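Local structure of putative 4-amino-4-deoxychorismate lyase (2ZGI) at residues L69-F73 with S92-P96; L28-G32 with L240-Y244; V109-T114 with E143-L149; L13-F17 with T84-V89. The protein binds pyridoxal 5'-phosphate and is probably a lyase of the class-IV aminotransferase fold, putatively acting on 4-amino-4-deoxychorismate. Residues are numbered along the deposited sequence.

Interaction 1 of 4, residues L69-F73 with S92-P96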
loop_
_atom_site.group_PDB
_atom_site.type_symbol
_atom_site.label_atom_id
_atom_site.label_comp_id
_atom_site.label_asym_id
_atom_site.label_seq_id
_atom_site.Cartn_x
_atom_site.Cartn_y
_atom_site.Cartn_z
ATOM N N LEU D 69 -7.398 3.852 -45.240
ATOM C CA LEU D 69 -8.060 4.702 -44.251
ATOM C C LEU D 69 -8.069 6.154 -44.706
ATOM O O LEU D 69 -9.098 6.839 -44.627
ATOM C CB LEU D 69 -7.411 4.559 -42.866
ATOM C CG LEU D 69 -7.435 3.186 -42.185
ATOM C CD1 LEU D 69 -6.626 3.200 -40.903
ATOM C CD2 LEU D 69 -8.886 2.701 -41.911
ATOM N N LEU D 70 -6.913 6.622 -45.157
ATOM C CA LEU D 70 -6.739 7.991 -45.650
ATOM C C LEU D 70 -7.602 8.290 -46.888
ATOM O O LEU D 70 -8.107 9.414 -47.061
ATOM C CB LEU D 70 -5.266 8.236 -45.968
ATOM C CG LEU D 70 -4.349 8.925 -44.940
ATOM C CD1 LEU D 70 -4.869 8.968 -43.531
ATOM C CD2 LEU D 70 -2.939 8.377 -44.971
ATOM N N ARG D 71 -7.756 7.286 -47.739
ATOM C CA ARG D 71 -8.643 7.389 -48.896
ATOM C C ARG D 71 -10.102 7.526 -48.511
ATOM O O ARG D 71 -10.855 8.198 -49.209
ATOM C CB ARG D 71 -8.415 6.222 -49.850
ATOM C CG ARG D 71 -7.194 6.498 -50.711
ATOM C CD ARG D 71 -6.560 5.269 -51.286
ATOM N NE ARG D 71 -5.434 5.644 -52.151
ATOM C CZ ARG D 71 -5.018 4.931 -53.193
ATOM N NH1 ARG D 71 -5.645 3.803 -53.516
ATOM N NH2 ARG D 71 -3.984 5.350 -53.917
ATOM N N ALA D 72 -10.480 6.934 -47.381
ATOM C CA ALA D 72 -11.852 6.986 -46.901
ATOM C C ALA D 72 -12.233 8.352 -46.327
ATOM O O ALA D 72 -13.424 8.649 -46.190
ATOM C CB ALA D 72 -12.091 5.901 -45.874
ATOM N N PHE D 73 -11.234 9.176 -46.005
ATOM C CA PHE D 73 -11.480 10.505 -45.416
ATOM C C PHE D 73 -10.704 11.617 -46.101
ATOM O O PHE D 73 -9.934 12.333 -45.434
ATOM C CB PHE D 73 -11.128 10.511 -43.931
ATOM C CG PHE D 73 -11.984 9.613 -43.103
ATOM C CD1 PHE D 73 -13.201 10.066 -42.599
ATOM C CD2 PHE D 73 -11.569 8.323 -42.806
ATOM C CE1 PHE D 73 -13.997 9.239 -41.835
ATOM C CE2 PHE D 73 -12.360 7.488 -42.038
ATOM C CZ PHE D 73 -13.572 7.937 -41.554
ATOM N N SER D 92 -6.728 -1.677 -37.837
ATOM C CA SER D 92 -6.380 -0.324 -38.244
ATOM C C SER D 92 -7.680 0.415 -38.468
ATOM O O SER D 92 -8.605 -0.094 -39.144
ATOM C CB SER D 92 -5.519 -0.327 -39.521
ATOM O OG SER D 92 -4.356 -1.129 -39.326
ATOM N N GLU D 93 -7.785 1.590 -37.855
ATOM C CA GLU D 93 -9.020 2.371 -37.935
ATOM C C GLU D 93 -8.776 3.867 -37.923
ATOM O O GLU D 93 -7.733 4.333 -37.444
ATOM C CB GLU D 93 -9.939 2.000 -36.780
ATOM C CG GLU D 93 -9.245 1.979 -35.453
ATOM C CD GLU D 93 -10.117 1.360 -34.401
ATOM O OE1 GLU D 93 -9.761 0.237 -33.954
ATOM O OE2 GLU D 93 -11.168 1.986 -34.074
ATOM N N ALA D 94 -9.746 4.611 -38.454
ATOM C CA ALA D 94 -9.644 6.048 -38.578
ATOM C C ALA D 94 -10.996 6.646 -38.388
ATOM O O ALA D 94 -12.015 6.109 -38.850
ATOM C CB ALA D 94 -9.094 6.445 -39.950
ATOM N N ARG D 95 -11.011 7.775 -37.705
ATOM C CA ARG D 95 -12.240 8.500 -37.542
ATOM C C ARG D 95 -11.895 9.989 -37.487
ATOM O O ARG D 95 -10.759 10.362 -37.136
ATOM C CB ARG D 95 -12.976 8.044 -36.274
ATOM C CG ARG D 95 -12.391 8.593 -34.997
ATOM C CD ARG D 95 -12.816 7.790 -33.823
ATOM N NE ARG D 95 -12.344 8.390 -32.584
ATOM C CZ ARG D 95 -12.214 7.721 -31.445
ATOM N NH1 ARG D 95 -12.496 6.421 -31.400
ATOM N NH2 ARG D 95 -11.778 8.349 -30.360
ATOM N N PRO D 96 -12.889 10.834 -37.809
ATOM C CA PRO D 96 -12.726 12.282 -37.741
ATOM C C PRO D 96 -12.230 12.684 -36.352
ATOM O O PRO D 96 -12.689 12.126 -35.348
ATOM C CB PRO D 96 -14.159 12.789 -37.911
ATOM C CG PRO D 96 -15.027 11.674 -37.304
ATOM C CD PRO D 96 -14.321 10.455 -37.901
#

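Interaction 2 of 4, residues L28-G32 with L240-Y244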
loop_
_atom_site.group_PDB
_atom_site.type_symbol
_atom_site.label_atom_id
_atom_site.label_comp_id
_atom_site.label_asym_id
_atom_site.label_seq_id
_atom_site.Cartn_x
_atom_site.Cartn_y
_atom_site.Cartn_z
ATOM N N LEU D 28 -2.697 7.703 -33.246
ATOM C CA LEU D 28 -2.016 8.769 -33.972
ATOM C C LEU D 28 -2.999 9.845 -34.354
ATOM O O LEU D 28 -4.217 9.598 -34.419
ATOM C CB LEU D 28 -1.427 8.264 -35.291
ATOM C CG LEU D 28 -0.483 7.080 -35.333
ATOM C CD1 LEU D 28 -1.305 5.814 -35.436
ATOM C CD2 LEU D 28 0.484 7.233 -36.537
ATOM N N ARG D 29 -2.461 11.034 -34.636
ATOM C CA ARG D 29 -3.241 12.116 -35.218
ATOM C C ARG D 29 -2.752 12.341 -36.641
ATOM O O ARG D 29 -1.548 12.311 -36.871
ATOM C CB ARG D 29 -3.092 13.398 -34.396
ATOM C CG ARG D 29 -4.165 14.410 -34.735
ATOM C CD ARG D 29 -4.182 15.583 -33.779
ATOM N NE ARG D 29 -3.077 16.525 -33.969
ATOM C CZ ARG D 29 -2.055 16.643 -33.129
ATOM N NH1 ARG D 29 -1.986 15.860 -32.063
ATOM N NH2 ARG D 29 -1.085 17.543 -33.375
ATOM N N ALA D 30 -3.672 12.522 -37.593
ATOM C CA ALA D 30 -3.310 12.935 -38.954
ATOM C C ALA D 30 -3.832 14.335 -39.155
ATOM O O ALA D 30 -4.965 14.631 -38.753
ATOM C CB ALA D 30 -3.902 11.990 -40.026
ATOM N N GLU D 31 -3.005 15.207 -39.725
ATOM C CA GLU D 31 -3.439 16.561 -40.011
ATOM C C GLU D 31 -3.392 16.759 -41.504
ATOM O O GLU D 31 -2.355 16.517 -42.128
ATOM C CB GLU D 31 -2.594 17.598 -39.259
ATOM C CG GLU D 31 -2.760 17.479 -37.722
ATOM C CD GLU D 31 -1.839 18.350 -36.906
ATOM O OE1 GLU D 31 -0.843 18.878 -37.437
ATOM O OE2 GLU D 31 -2.139 18.520 -35.705
ATOM N N GLY D 32 -4.530 17.180 -42.060
ATOM C CA GLY D 32 -4.695 17.356 -43.516
ATOM C C GLY D 32 -4.103 16.199 -44.317
ATOM O O GLY D 32 -3.297 16.416 -45.244
ATOM N N LEU D 240 0.213 22.370 -30.690
ATOM C CA LEU D 240 -1.221 22.581 -30.788
ATOM C C LEU D 240 -1.770 21.922 -32.050
ATOM O O LEU D 240 -1.289 22.197 -33.138
ATOM C CB LEU D 240 -1.553 24.077 -30.780
ATOM C CG LEU D 240 -3.005 24.537 -30.945
ATOM C CD1 LEU D 240 -3.748 24.430 -29.602
ATOM C CD2 LEU D 240 -3.033 25.970 -31.488
ATOM N N PRO D 241 -2.792 21.051 -31.899
ATOM C CA PRO D 241 -3.325 20.339 -33.064
ATOM C C PRO D 241 -3.795 21.320 -34.133
ATOM O O PRO D 241 -4.507 22.285 -33.818
ATOM C CB PRO D 241 -4.516 19.575 -32.476
ATOM C CG PRO D 241 -4.121 19.335 -31.070
ATOM C CD PRO D 241 -3.452 20.617 -30.656
ATOM N N ALA D 242 -3.395 21.080 -35.376
ATOM C CA ALA D 242 -3.805 21.939 -36.486
ATOM C C ALA D 242 -5.195 21.575 -37.033
ATOM O O ALA D 242 -5.353 21.263 -38.212
ATOM C CB ALA D 242 -2.742 21.904 -37.598
ATOM N N CYS D 243 -6.215 21.638 -36.178
ATOM C CA CYS D 243 -7.494 20.989 -36.474
ATOM C C CYS D 243 -8.759 21.837 -36.280
ATOM O O CYS D 243 -9.849 21.286 -36.196
ATOM C CB CYS D 243 -7.597 19.699 -35.646
ATOM S SG CYS D 243 -6.217 18.581 -35.951
ATOM N N TYR D 244 -8.626 23.156 -36.194
ATOM C CA TYR D 244 -9.803 24.050 -36.078
ATOM C C TYR D 244 -10.398 24.415 -37.451
ATOM O O TYR D 244 -9.672 24.443 -38.442
ATOM C CB TYR D 244 -9.438 25.309 -35.269
ATOM C CG TYR D 244 -9.008 24.962 -33.848
ATOM C CD1 TYR D 244 -9.963 24.706 -32.846
ATOM C CD2 TYR D 244 -7.660 24.862 -33.514
ATOM C CE1 TYR D 244 -9.583 24.377 -31.546
ATOM C CE2 TYR D 244 -7.263 24.527 -32.217
ATOM C CZ TYR D 244 -8.236 24.292 -31.236
ATOM O OH TYR D 244 -7.840 23.949 -29.958
#

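Interaction 3 of 4, residues V109-T114 with E143-L149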
loop_
_atom_site.group_PDB
_atom_site.type_symbol
_atom_site.label_atom_id
_atom_site.label_comp_id
_atom_site.label_asym_id
_atom_site.label_seq_id
_atom_site.Cartn_x
_atom_site.Cartn_y
_atom_site.Cartn_z
ATOM N N VAL D 109 -6.153 23.118 -18.139
ATOM C CA VAL D 109 -7.111 22.158 -17.615
ATOM C C VAL D 109 -6.787 21.802 -16.147
ATOM O O VAL D 109 -5.696 22.107 -15.657
ATOM C CB VAL D 109 -7.118 20.852 -18.455
ATOM C CG1 VAL D 109 -7.476 21.148 -19.936
ATOM C CG2 VAL D 109 -5.771 20.129 -18.359
ATOM N N ARG D 110 -7.753 21.169 -15.484
ATOM C CA ARG D 110 -7.606 20.585 -14.142
ATOM C C ARG D 110 -7.176 19.116 -14.244
ATOM O O ARG D 110 -7.663 18.396 -15.132
ATOM C CB ARG D 110 -8.935 20.650 -13.378
ATOM C CG ARG D 110 -9.461 22.085 -13.105
ATOM C CD ARG D 110 -10.652 22.084 -12.128
ATOM N NE ARG D 110 -11.967 21.977 -12.783
ATOM C CZ ARG D 110 -13.104 21.601 -12.174
ATOM N NH1 ARG D 110 -13.117 21.268 -10.886
ATOM N NH2 ARG D 110 -14.240 21.541 -12.864
ATOM N N VAL D 111 -6.267 18.685 -13.359
ATOM C CA VAL D 111 -6.033 17.253 -13.149
ATOM C C VAL D 111 -6.527 16.802 -11.783
ATOM O O VAL D 111 -6.697 17.608 -10.864
ATOM C CB VAL D 111 -4.551 16.789 -13.315
ATOM C CG1 VAL D 111 -4.013 17.188 -14.667
ATOM C CG2 VAL D 111 -3.633 17.300 -12.160
ATOM N N ARG D 112 -6.734 15.507 -11.659
ATOM C CA ARG D 112 -7.022 14.887 -10.406
ATOM C C ARG D 112 -5.975 13.783 -10.197
ATOM O O ARG D 112 -5.789 12.894 -11.054
ATOM C CB ARG D 112 -8.421 14.285 -10.472
ATOM C CG ARG D 112 -8.691 13.218 -9.460
ATOM C CD ARG D 112 -9.169 13.822 -8.142
ATOM N NE ARG D 112 -9.790 12.813 -7.282
ATOM C CZ ARG D 112 -10.339 13.081 -6.097
ATOM N NH1 ARG D 112 -10.390 14.331 -5.649
ATOM N NH2 ARG D 112 -10.852 12.102 -5.371
ATOM N N LEU D 113 -5.282 13.840 -9.066
ATOM C CA LEU D 113 -4.428 12.721 -8.676
ATOM C C LEU D 113 -5.302 11.602 -8.119
ATOM O O LEU D 113 -6.092 11.828 -7.190
ATOM C CB LEU D 113 -3.395 13.174 -7.629
ATOM C CG LEU D 113 -2.571 12.082 -6.952
ATOM C CD1 LEU D 113 -1.729 11.362 -7.985
ATOM C CD2 LEU D 113 -1.696 12.683 -5.831
ATOM N N THR D 114 -5.197 10.398 -8.681
ATOM C CA THR D 114 -6.022 9.299 -8.180
ATOM C C THR D 114 -5.172 8.336 -7.360
ATOM O O THR D 114 -3.962 8.477 -7.312
ATOM C CB THR D 114 -6.745 8.546 -9.328
ATOM O OG1 THR D 114 -5.837 7.605 -9.952
ATOM C CG2 THR D 114 -7.301 9.530 -10.380
ATOM N N GLU D 143 -14.915 14.263 -10.747
ATOM C CA GLU D 143 -14.436 15.431 -9.992
ATOM C C GLU D 143 -14.279 16.677 -10.825
ATOM O O GLU D 143 -13.619 17.624 -10.397
ATOM C CB GLU D 143 -13.067 15.135 -9.368
ATOM C CG GLU D 143 -13.110 14.872 -7.883
ATOM C CD GLU D 143 -13.825 13.610 -7.571
ATOM O OE1 GLU D 143 -14.840 13.644 -6.811
ATOM O OE2 GLU D 143 -13.373 12.585 -8.124
ATOM N N GLY D 144 -14.833 16.673 -12.029
ATOM C CA GLY D 144 -14.795 17.846 -12.881
ATOM C C GLY D 144 -13.444 18.166 -13.497
ATOM O O GLY D 144 -13.247 19.286 -13.968
ATOM N N ALA D 145 -12.516 17.194 -13.483
ATOM C CA ALA D 145 -11.156 17.356 -14.038
ATOM C C ALA D 145 -10.985 16.754 -15.431
ATOM O O ALA D 145 -11.744 15.872 -15.814
ATOM C CB ALA D 145 -10.122 16.740 -13.095
ATOM N N PHE D 146 -9.960 17.215 -16.155
ATOM C CA PHE D 146 -9.667 16.733 -17.510
ATOM C C PHE D 146 -8.955 15.380 -17.529
ATOM O O PHE D 146 -9.263 14.504 -18.349
ATOM C CB PHE D 146 -8.867 17.777 -18.318
ATOM C CG PHE D 146 -8.468 17.294 -19.692
ATOM C CD1 PHE D 146 -9.384 17.330 -20.753
ATOM C CD2 PHE D 146 -7.199 16.758 -19.919
ATOM C CE1 PHE D 146 -9.018 16.866 -22.026
ATOM C CE2 PHE D 146 -6.831 16.282 -21.194
ATOM C CZ PHE D 146 -7.734 16.338 -22.234
ATOM N N GLU D 147 -7.991 15.202 -16.634
ATOM C CA GLU D 147 -7.179 13.992 -16.684
ATOM C C GLU D 147 -6.984 13.453 -15.293
ATOM O O GLU D 147 -6.883 14.229 -14.329
ATOM C CB GLU D 147 -5.809 14.284 -17.319
ATOM C CG GLU D 147 -4.786 13.075 -17.373
ATOM C CD GLU D 147 -5.272 11.966 -18.295
ATOM O OE1 GLU D 147 -4.668 11.772 -19.389
ATOM O OE2 GLU D 147 -6.273 11.309 -17.959
ATOM N N GLY D 148 -6.914 12.129 -15.193
ATOM C CA GLY D 148 -6.598 11.470 -13.929
ATOM C C GLY D 148 -5.179 10.967 -13.971
ATOM O O GLY D 148 -4.738 10.422 -15.007
ATOM N N LEU D 149 -4.458 11.176 -12.860
ATOM C CA LEU D 149 -3.085 10.677 -12.699
ATOM C C LEU D 149 -3.004 9.391 -11.890
ATOM O O LEU D 149 -3.785 9.185 -10.937
ATOM C CB LEU D 149 -2.172 11.771 -12.091
ATOM C CG LEU D 149 -2.231 13.124 -12.827
ATOM C CD1 LEU D 149 -1.397 14.212 -12.139
ATOM C CD2 LEU D 149 -1.831 13.030 -14.284
#

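Interaction 4 of 4, residues L13-F17 with T84-V89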
loop_
_atom_site.group_PDB
_atom_site.type_symbol
_atom_site.label_atom_id
_atom_site.label_comp_id
_atom_site.label_asym_id
_atom_site.label_seq_id
_atom_site.Cartn_x
_atom_site.Cartn_y
_atom_site.Cartn_z
ATOM N N LEU D 13 -13.086 -11.904 -33.614
ATOM C CA LEU D 13 -11.698 -11.736 -33.195
ATOM C C LEU D 13 -11.340 -12.884 -32.282
ATOM O O LEU D 13 -12.234 -13.474 -31.683
ATOM C CB LEU D 13 -11.552 -10.418 -32.439
ATOM C CG LEU D 13 -11.759 -9.156 -33.260
ATOM C CD1 LEU D 13 -12.260 -7.991 -32.394
ATOM C CD2 LEU D 13 -10.465 -8.802 -33.924
ATOM N N PRO D 14 -10.033 -13.219 -32.167
ATOM C CA PRO D 14 -9.611 -14.297 -31.269
ATOM C C PRO D 14 -9.985 -14.028 -29.803
ATOM O O PRO D 14 -10.006 -12.871 -29.353
ATOM C CB PRO D 14 -8.085 -14.304 -31.407
ATOM C CG PRO D 14 -7.816 -13.554 -32.661
ATOM C CD PRO D 14 -8.881 -12.545 -32.781
ATOM N N GLU D 15 -10.238 -15.130 -29.102
ATOM C CA GLU D 15 -10.651 -15.210 -27.708
ATOM C C GLU D 15 -9.786 -14.351 -26.779
ATOM O O GLU D 15 -10.300 -13.468 -26.052
ATOM C CB GLU D 15 -10.495 -16.673 -27.269
ATOM C CG GLU D 15 -11.647 -17.182 -26.477
ATOM C CD GLU D 15 -11.706 -18.678 -26.473
ATOM O OE1 GLU D 15 -10.850 -19.318 -25.825
ATOM O OE2 GLU D 15 -12.610 -19.213 -27.128
ATOM N N ALA D 16 -8.480 -14.606 -26.822
ATOM C CA ALA D 16 -7.525 -13.981 -25.905
ATOM C C ALA D 16 -7.532 -12.477 -26.054
ATOM O O ALA D 16 -7.433 -11.750 -25.073
ATOM C CB ALA D 16 -6.114 -14.532 -26.123
ATOM N N PHE D 17 -7.673 -12.021 -27.294
ATOM C CA PHE D 17 -7.714 -10.612 -27.612
ATOM C C PHE D 17 -8.830 -9.904 -26.835
ATOM O O PHE D 17 -8.604 -8.821 -26.283
ATOM C CB PHE D 17 -7.965 -10.440 -29.109
ATOM C CG PHE D 17 -7.936 -9.015 -29.566
ATOM C CD1 PHE D 17 -6.764 -8.458 -30.056
ATOM C CD2 PHE D 17 -9.088 -8.224 -29.525
ATOM C CE1 PHE D 17 -6.736 -7.126 -30.495
ATOM C CE2 PHE D 17 -9.063 -6.886 -29.950
ATOM C CZ PHE D 17 -7.891 -6.346 -30.432
ATOM N N THR D 84 -3.787 -1.564 -33.819
ATOM C CA THR D 84 -3.819 -2.507 -32.691
ATOM C C THR D 84 -3.275 -3.855 -33.167
ATOM O O THR D 84 -3.667 -4.341 -34.238
ATOM C CB THR D 84 -5.251 -2.679 -32.134
ATOM O OG1 THR D 84 -5.812 -1.390 -31.890
ATOM C CG2 THR D 84 -5.265 -3.491 -30.825
ATOM N N VAL D 85 -2.376 -4.423 -32.376
ATOM C CA VAL D 85 -1.821 -5.745 -32.594
ATOM C C VAL D 85 -2.234 -6.766 -31.511
ATOM O O VAL D 85 -2.052 -6.541 -30.300
ATOM C CB VAL D 85 -0.277 -5.687 -32.655
ATOM C CG1 VAL D 85 0.308 -7.071 -32.801
ATOM C CG2 VAL D 85 0.187 -4.780 -33.831
ATOM N N GLY D 86 -2.771 -7.894 -31.958
ATOM C CA GLY D 86 -2.847 -9.093 -31.125
ATOM C C GLY D 86 -2.466 -10.278 -31.999
ATOM O O GLY D 86 -2.228 -10.105 -33.214
ATOM N N GLU D 87 -2.394 -11.461 -31.395
ATOM C CA GLU D 87 -2.250 -12.719 -32.163
ATOM C C GLU D 87 -3.393 -12.913 -33.169
ATOM O O GLU D 87 -4.564 -12.989 -32.783
ATOM C CB GLU D 87 -2.140 -13.920 -31.231
ATOM C CG GLU D 87 -0.950 -13.895 -30.291
ATOM C CD GLU D 87 0.426 -13.731 -30.980
ATOM O OE1 GLU D 87 0.502 -13.533 -32.211
ATOM O OE2 GLU D 87 1.452 -13.802 -30.261
ATOM N N GLY D 88 -3.039 -12.942 -34.456
ATOM C CA GLY D 88 -4.003 -13.057 -35.563
ATOM C C GLY D 88 -4.845 -11.801 -35.752
ATOM O O GLY D 88 -5.922 -11.839 -36.350
ATOM N N VAL D 89 -4.379 -10.683 -35.224
ATOM C CA VAL D 89 -5.166 -9.467 -35.296
ATOM C C VAL D 89 -4.282 -8.324 -35.697
ATOM O O VAL D 89 -3.276 -8.035 -35.028
ATOM C CB VAL D 89 -5.814 -9.063 -33.937
ATOM C CG1 VAL D 89 -6.409 -7.635 -34.027
ATOM C CG2 VAL D 89 -6.875 -10.067 -33.520
#

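Interaction 1 of 4, residues L69-F73 with S92-P96
Helix-on-sheet packing joins the C-terminal end of helix 59-72 to strand 89-96, an outer strand of the chain's four-stranded antiparallel sheet. L69 and F73, four residues apart, both direct their CA-to-CB bonds at the strand, and both have chi1 in the m well. L69 is mt: this conformation lays CD1 along the strand backbone, 3.6 Å from E93 N and 3.8 Å from S92 C, while L69 CB rests on A94 CB at 3.9 Å. A94, the small residue nearest the helix, lies between the two larger side chains and touches each. F73 has already left helical geometry, with phi at -132°; its ring reaches P96, where F73 CE1 lies 4.1 Å from P96 CD. Along the strand, E93 and R95 start away from the helix, each with chi1 p, so the helix meets a mainly apolar surface. S92 (chi1 m) adds its CB, 3.9 Å from L69 CD1, and its OG is hydrogen-bonded to D65, earlier on the same helix. S92 and E93 also form an antiparallel ladder with a strand of the second subunit, so the sheet continues across the interface; M1 of that subunit packs on L69. F73 also meets the strand backbone, with F73 CE2 3.5 Å from A94 O and 4.0 Å from A94 CB.

Interaction 2 of 4, residues L28-G32 with L240-Y244
Here the C-terminal tail, in an inverse gamma turn centred on A242, meets the end of strand 24-31 of the antiparallel sheet. E31 and R29, two apart on the strand, both point their CA-to-CB bonds toward the tail and bury the largest areas. E31 OE2 is the hub: it accepts a hydrogen bond from A242 N at 2.9 Å, nearly straight at 162°, and forms a salt bridge with R29, lying 2.8 Å from R29 NE and 2.7 Å from R29 NH2. One carboxylate oxygen thus ties the tail backbone to the charge pair. The face of the R29 guanidinium lies against P241, with R29 NH2 3.6 Å from P241 CA and R29 NE 3.7 Å from P241 CB. R29 NH1 makes a weak hydrogen bond to the backbone O of S218, a residue that binds pyridoxal 5'-phosphate, and the R29 side chain comes within about 8 Å of the cofactor. C243 fixes the tail covalently through its disulfide to C78, at the start of the adjacent strand 78-86. Its sulfur lies beside the pair: C243 SG sits 4.0 Å from E31 CG and 4.2 Å from R29 CD.

Interaction 3 of 4, residues V109-T114 with E143-L149
A beta-alpha-beta unit brings these segments together: strand 111-117, helix 131-142 and strand 147-151, the two strands lying side by side and parallel. Bridges pair V111 with E147, R112 with G148 and L113 with L149. R112 bonds through both its backbone atoms, R112 N to E147 O (3.0 Å) and L149 N to R112 O (2.8 Å); T114 N to L149 O (2.9 Å) extends the ladder. Before the strands, F146 N bonds to R110 O at 2.8 Å. The helix ends in a Schellman motif with G144 at C-prime, and G144 takes the positive phi that turns the chain toward the sheet. V111 CG2 packs on L149 CD1 at 3.8 Å, while V109 CB meets F146 CB at 3.5 Å. R112 lies over E143, its NH1 3.6 Å from E143 CG; the ion pair between R112 NE and E143 OE2 is long at 3.7 Å, and the stronger partner of R112 is E139 on the helix. The E147 side chain leads away to bond with S161, T163 and R162 N, and comes within about 6 Å of the bound pyridoxal 5'-phosphate, which places this strand near the cofactor. At the far end T114 doubles its backbone bond: T114 OG1 donates to L149 O at 2.8 Å.

Interaction 4 of 4, residues L13-F17 with T84-V89
A beta-hairpin with a two-residue type II turn, joining strands 78-86 and 89-96, packs against the start of helix 15-19. Along the hairpin, T84 comes first: its CG2 touches the tip of the phenyl ring, 3.9 Å from F17 CZ and near the ring plane, while its OG1 is hydrogen-bonded to R82. V85 points away and touches V24 of the neighbouring strand. G86 passes the edge of the same ring, with G86 CA 4.1 Å from F17 CD1; an ideal CB there would be only 2.7 Å from F17 CD1, so the absence of a side chain lets the ring lie this close. G86 also closes the turn, with G86 N to V89 O at 3.1 Å and V89 N to G86 O at 3.0 Å. E87 O lies 3.3 Å from CG of P14, the N-cap residue of the helix; the acidic end of E87 leads away and bonds to S55 N. G88 has positive phi as the third turn residue, and G88 O accepts a hydrogen bond from the side chain of N5 of the second subunit; L4 of that subunit packs on both L13 and V89. V89 ends the walk and is the apolar centre of the contact: its CG2 lies 3.3 Å from P14 CD and 3.8 Å from L13 CD2, and its CG1 3.6 Å from F17 CE1.

In the fold
Interactions 1, 2 and 4 all reach the same antiparallel sheet. Interactions 1 and 4 use the two arms of one hairpin, their centres 21 Å apart, and both touch the second subunit; E15, in segment 13-17, makes a salt bridge to R95 of that subunit, a residue of segment 92-96. Interaction 2 meets the same end of the sheet as interaction 1, across strand 78-86, with centres 14 Å apart; interaction 4 sits at the hairpin turn, at the other end. Interaction 3 belongs to a separate mixed sheet, its centre 24 Å from that of interaction 2. The cofactor probably lies between the two domains, as in other class-IV enzymes: side chains come within about 6 Å of it from interaction 3, 8 Å from interaction 2 and 12 Å from interactions 1 and 4.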